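Local atomic coordinates of glutathione S-transferase (Pseudomonas fluorescens, PDB entry 3M3M), a protein that binds glutathione and probably, as a member of the glutathione transferase family, catalyses its conjugation to electrophilic substrates. Residues A111-Q115 / L116-L120; W187-R190 / V191-H194. All coordinates share one frame; numbering follows the deposited sequence.

Contact 1: residues A111-Q115 / L116-L120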
# COMPACT_ATOMS: atom_id res chain seq x y z
N ALA A 111 -7.66 11.27 -1.65
CA ALA A 111 -9.16 11.40 -1.79
C ALA A 111 -9.84 10.68 -0.64
O ALA A 111 -10.86 11.14 -0.07
CB ALA A 111 -9.61 10.79 -3.13
N ARG A 112 -9.34 9.48 -0.34
CA ARG A 112 -9.94 8.69 0.80
C ARG A 112 -9.74 9.48 2.10
O ARG A 112 -10.63 9.52 2.95
CB ARG A 112 -9.22 7.33 0.86
CG ARG A 112 -9.45 6.61 2.25
CD ARG A 112 -9.04 5.11 2.06
NE ARG A 112 -9.19 4.33 3.33
CZ ARG A 112 -8.28 4.23 4.29
NH1 ARG A 112 -7.12 4.92 4.20
NH2 ARG A 112 -8.43 3.36 5.30
N PHE A 113 -8.58 10.11 2.30
CA PHE A 113 -8.40 10.92 3.54
C PHE A 113 -9.42 12.05 3.60
O PHE A 113 -10.12 12.20 4.61
CB PHE A 113 -7.00 11.50 3.64
CG PHE A 113 -6.81 12.30 4.88
CD1 PHE A 113 -6.64 11.68 6.10
CD2 PHE A 113 -6.81 13.72 4.81
CE1 PHE A 113 -6.45 12.45 7.25
CE2 PHE A 113 -6.66 14.47 5.98
CZ PHE A 113 -6.51 13.83 7.17
N ILE A 114 -9.56 12.78 2.50
CA ILE A 114 -10.53 13.88 2.44
C ILE A 114 -11.94 13.41 2.73
O ILE A 114 -12.66 14.04 3.54
CB ILE A 114 -10.44 14.61 1.06
CG1 ILE A 114 -9.12 15.44 1.01
CG2 ILE A 114 -11.66 15.55 0.82
CD1 ILE A 114 -8.81 15.93 -0.52
N GLN A 115 -12.37 12.34 2.08
CA GLN A 115 -13.75 11.88 2.22
C GLN A 115 -13.94 11.11 3.55
O GLN A 115 -14.84 11.38 4.30
CB GLN A 115 -14.12 10.98 1.07
CG GLN A 115 -15.58 10.46 1.12
CD GLN A 115 -15.96 9.73 -0.15
OE1 GLN A 115 -15.39 9.97 -1.23
NE2 GLN A 115 -16.95 8.81 -0.03
N LEU A 116 -13.15 10.08 3.79
CA LEU A 116 -13.41 9.24 4.96
C LEU A 116 -12.97 9.96 6.28
O LEU A 116 -13.67 9.78 7.34
CB LEU A 116 -12.57 7.96 4.80
CG LEU A 116 -12.78 6.98 5.97
CD1 LEU A 116 -14.16 6.35 6.02
CD2 LEU A 116 -11.73 5.85 5.74
N TYR A 117 -11.82 10.65 6.26
CA TYR A 117 -11.27 11.23 7.51
C TYR A 117 -11.82 12.59 7.79
O TYR A 117 -11.97 12.94 8.95
CB TYR A 117 -9.78 11.28 7.58
CG TYR A 117 -9.16 9.96 7.91
CD1 TYR A 117 -8.73 9.71 9.21
CD2 TYR A 117 -9.02 8.95 6.94
CE1 TYR A 117 -8.16 8.49 9.56
CE2 TYR A 117 -8.43 7.71 7.28
CZ TYR A 117 -8.00 7.53 8.57
OH TYR A 117 -7.44 6.34 8.97
N GLU A 118 -12.08 13.35 6.72
CA GLU A 118 -12.55 14.73 6.92
C GLU A 118 -13.98 14.96 6.51
O GLU A 118 -14.45 16.12 6.62
CB GLU A 118 -11.60 15.73 6.28
CG GLU A 118 -10.27 15.77 7.03
CD GLU A 118 -9.29 16.85 6.62
OE1 GLU A 118 -9.41 17.32 5.48
OE2 GLU A 118 -8.38 17.19 7.43
N GLY A 119 -14.66 13.95 6.02
CA GLY A 119 -16.04 14.11 5.61
C GLY A 119 -16.34 14.99 4.42
O GLY A 119 -17.44 15.47 4.21
N LEU A 120 -15.32 15.16 3.60
CA LEU A 120 -15.41 15.85 2.33
C LEU A 120 -15.75 17.30 2.49
O LEU A 120 -16.74 17.73 2.04
CB LEU A 120 -16.34 15.18 1.36
CG LEU A 120 -15.74 15.13 -0.04
CD1 LEU A 120 -16.55 14.28 -0.93
CD2 LEU A 120 -15.39 16.48 -0.65
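Ile114 and Leu120 meet at the C-terminal end of helix 87-117, where the last turn widens to a pi-type turn before the chain leaves the helix. This is the packed side: Ile114 is buried against helix 125-146, which Leu120 also touches, and Ile114 CG2 lies 4.1 Å from Leu120 CD2. The backbone joins the same two residues, because Leu120 N donates to Ile114 O at 2.9 Å. Gly119 and Leu120 both have positive phi, consistent with the chain turning back so that this bond forms.

On the solvent side Phe113, Tyr117 and Glu118 are exposed yet touch closely. The rings of Phe113 and Tyr117 are almost parallel, with planes at 22°, but slid so far apart that they barely overlap; the CD1-CE1 side of Phe113 lies against CB and CG of Tyr117, with CD1 to CB at 3.5 Å. With chi1 at -180°, CG of Phe113 is turned away from the backbone N, which carries the ring toward Tyr117 and Glu118. Glu118 OE2 comes to 3.5 Å from Phe113 CE2, while its OE1 forms a salt bridge with Arg124.

Elsewhere on the helix, exposed Leu116 places CD2 over one face of the buried Arg112 guanidinium, 3.8 Å from NE. The guanidinium N-H groups serve Glu173 and the Arg11 carbonyl, so the charge is probably offset by Glu173 while a flat face receives the methyl.

Contact 2: residues W187-R190 / V191-H194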
# COMPACT_ATOMS: atom_id res chain seq x y z
N TRP A 187 -8.97 -8.87 -10.24
CA TRP A 187 -7.65 -8.96 -9.59
C TRP A 187 -7.74 -8.86 -8.05
O TRP A 187 -7.03 -9.61 -7.31
CB TRP A 187 -6.79 -7.85 -10.19
CG TRP A 187 -5.51 -7.51 -9.46
CD1 TRP A 187 -4.30 -8.10 -9.54
CD2 TRP A 187 -5.37 -6.36 -8.61
NE1 TRP A 187 -3.37 -7.40 -8.71
CE2 TRP A 187 -4.00 -6.31 -8.19
CE3 TRP A 187 -6.29 -5.38 -8.20
CZ2 TRP A 187 -3.49 -5.27 -7.30
CZ3 TRP A 187 -5.79 -4.32 -7.32
CH2 TRP A 187 -4.40 -4.30 -6.91
N MSE A 188 -8.60 -7.95 -7.54
CA MSE A 188 -8.76 -7.82 -6.09
C MSE A 188 -9.24 -9.21 -5.60
O MSE A 188 -8.84 -9.67 -4.54
CB MSE A 188 -9.83 -6.83 -5.74
CG MSE A 188 -9.24 -5.45 -5.87
SE MSE A 188 -10.51 -3.97 -5.74
CE MSE A 188 -11.66 -4.45 -4.13
N GLN A 189 -10.24 -9.77 -6.28
CA GLN A 189 -10.63 -11.18 -5.95
C GLN A 189 -9.53 -12.23 -5.88
O GLN A 189 -9.49 -13.01 -4.92
CB GLN A 189 -11.77 -11.63 -6.88
CG GLN A 189 -13.03 -11.47 -6.20
CD GLN A 189 -13.14 -12.69 -5.36
OE1 GLN A 189 -12.59 -13.75 -5.75
NE2 GLN A 189 -13.78 -12.59 -4.20
N ARG A 190 -8.58 -12.23 -6.83
CA ARG A 190 -7.45 -13.10 -6.84
C ARG A 190 -6.50 -12.85 -5.65
O ARG A 190 -6.04 -13.77 -5.03
CB ARG A 190 -6.60 -12.98 -8.14
CG ARG A 190 -7.41 -13.44 -9.30
CD ARG A 190 -6.51 -13.87 -10.46
NE ARG A 190 -6.38 -12.66 -11.13
CZ ARG A 190 -7.22 -12.10 -12.01
NH1 ARG A 190 -8.30 -12.66 -12.56
NH2 ARG A 190 -6.89 -10.92 -12.36
N VAL A 191 -6.22 -11.58 -5.37
CA VAL A 191 -5.39 -11.24 -4.23
C VAL A 191 -6.00 -11.79 -2.96
O VAL A 191 -5.36 -12.48 -2.19
CB VAL A 191 -5.21 -9.68 -4.16
CG1 VAL A 191 -4.54 -9.28 -2.78
CG2 VAL A 191 -4.32 -9.27 -5.44
N GLN A 192 -7.26 -11.47 -2.79
CA GLN A 192 -8.02 -11.84 -1.59
C GLN A 192 -8.20 -13.37 -1.43
O GLN A 192 -8.49 -13.82 -0.31
CB GLN A 192 -9.44 -11.26 -1.72
CG GLN A 192 -9.51 -9.88 -1.32
CD GLN A 192 -10.75 -9.26 -1.92
OE1 GLN A 192 -11.70 -10.01 -2.23
NE2 GLN A 192 -10.77 -7.88 -2.08
N SER A 193 -7.99 -14.12 -2.50
CA SER A 193 -8.11 -15.55 -2.46
C SER A 193 -6.86 -16.25 -1.99
O SER A 193 -6.86 -17.49 -1.80
CB SER A 193 -8.54 -16.08 -3.85
OG SER A 193 -7.43 -16.18 -4.73
N HIS A 194 -5.77 -15.53 -1.78
CA HIS A 194 -4.59 -16.21 -1.38
C HIS A 194 -4.89 -16.82 0.02
O HIS A 194 -5.57 -16.18 0.85
CB HIS A 194 -3.42 -15.21 -1.21
CG HIS A 194 -2.14 -15.91 -0.92
ND1 HIS A 194 -1.84 -16.48 0.32
CD2 HIS A 194 -1.07 -16.14 -1.72
CE1 HIS A 194 -0.64 -17.03 0.27
NE2 HIS A 194 -0.14 -16.82 -0.96
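Val191 packs on Trp187 one turn further along helix 182-192, a C-terminal helix of the GST all-helical domain, close to where that helix gives way to a turn.

The apolar contact is a CH-pi interaction. Val191 CG2 sits 4.1 Å from the centroid of the five-membered ring of Trp187, only 17° from the ring normal. The two side chains run side by side, and CG2 reaches the indole because it is the branch beside the backbone N of Val191, while CG1 is turned anti to that N (chi1 169°). The ring is fixed from a second direction by Asp161, which accepts a hydrogen bond from NE1. Leu164 and Tyr165 of helix 159-168 and Met142 and Leu146 of helix 125-146 also pack on the indole, so the pair belongs to the interior of the domain.

Helical hydrogen bonds run along the same turn. Val191 N donates to Trp187 O at 2.9 Å and Gln192 N to Met188 O at 3.0 Å, both fairly straight.

Of the longer side chains, Gln192 extends alongside selenomethionine Met188, with NE2 3.9 Å from Met188 CB; the amide nitrogen is hydrogen-bonded to Tyr165. The Gln189 side chain crosses that of Gln192 at about a right angle, Gln189 NE2 3.9 Å from Gln192 OE1, with the amide planes 83° apart.

Near the end of helix 182-192, Arg190 O takes two bonds from Ser193. The one from the backbone N is weak, whereas the hydroxyl, folded back over its own main chain, donates from OG to Arg190 O at 2.8 Å.

In the fold
Both contacts belong to the helical C-terminal domain: contact 1 finishes helix 87-117, and contact 2, later in the chain, lies near the end of helix 182-192. Their centres are 26 Å apart and their nearest atoms about 12 Å, so they do not touch. Helices 125-146 and 159-168 come between them in sequence. Helix 125-146 borders both, receiving Ile114 and Leu120 from contact 1 and Trp187 from contact 2. Glutathione-binding Tyr167 lies about 4 Å from Arg112 and about 9 Å from Trp187, between side chains; Arg112 is about 7 Å from bound glutathione. Contact 1 thus borders the glutathione site, while contact 2 joins helix 182-192 to helices 125-146 and 159-168 in the domain interior.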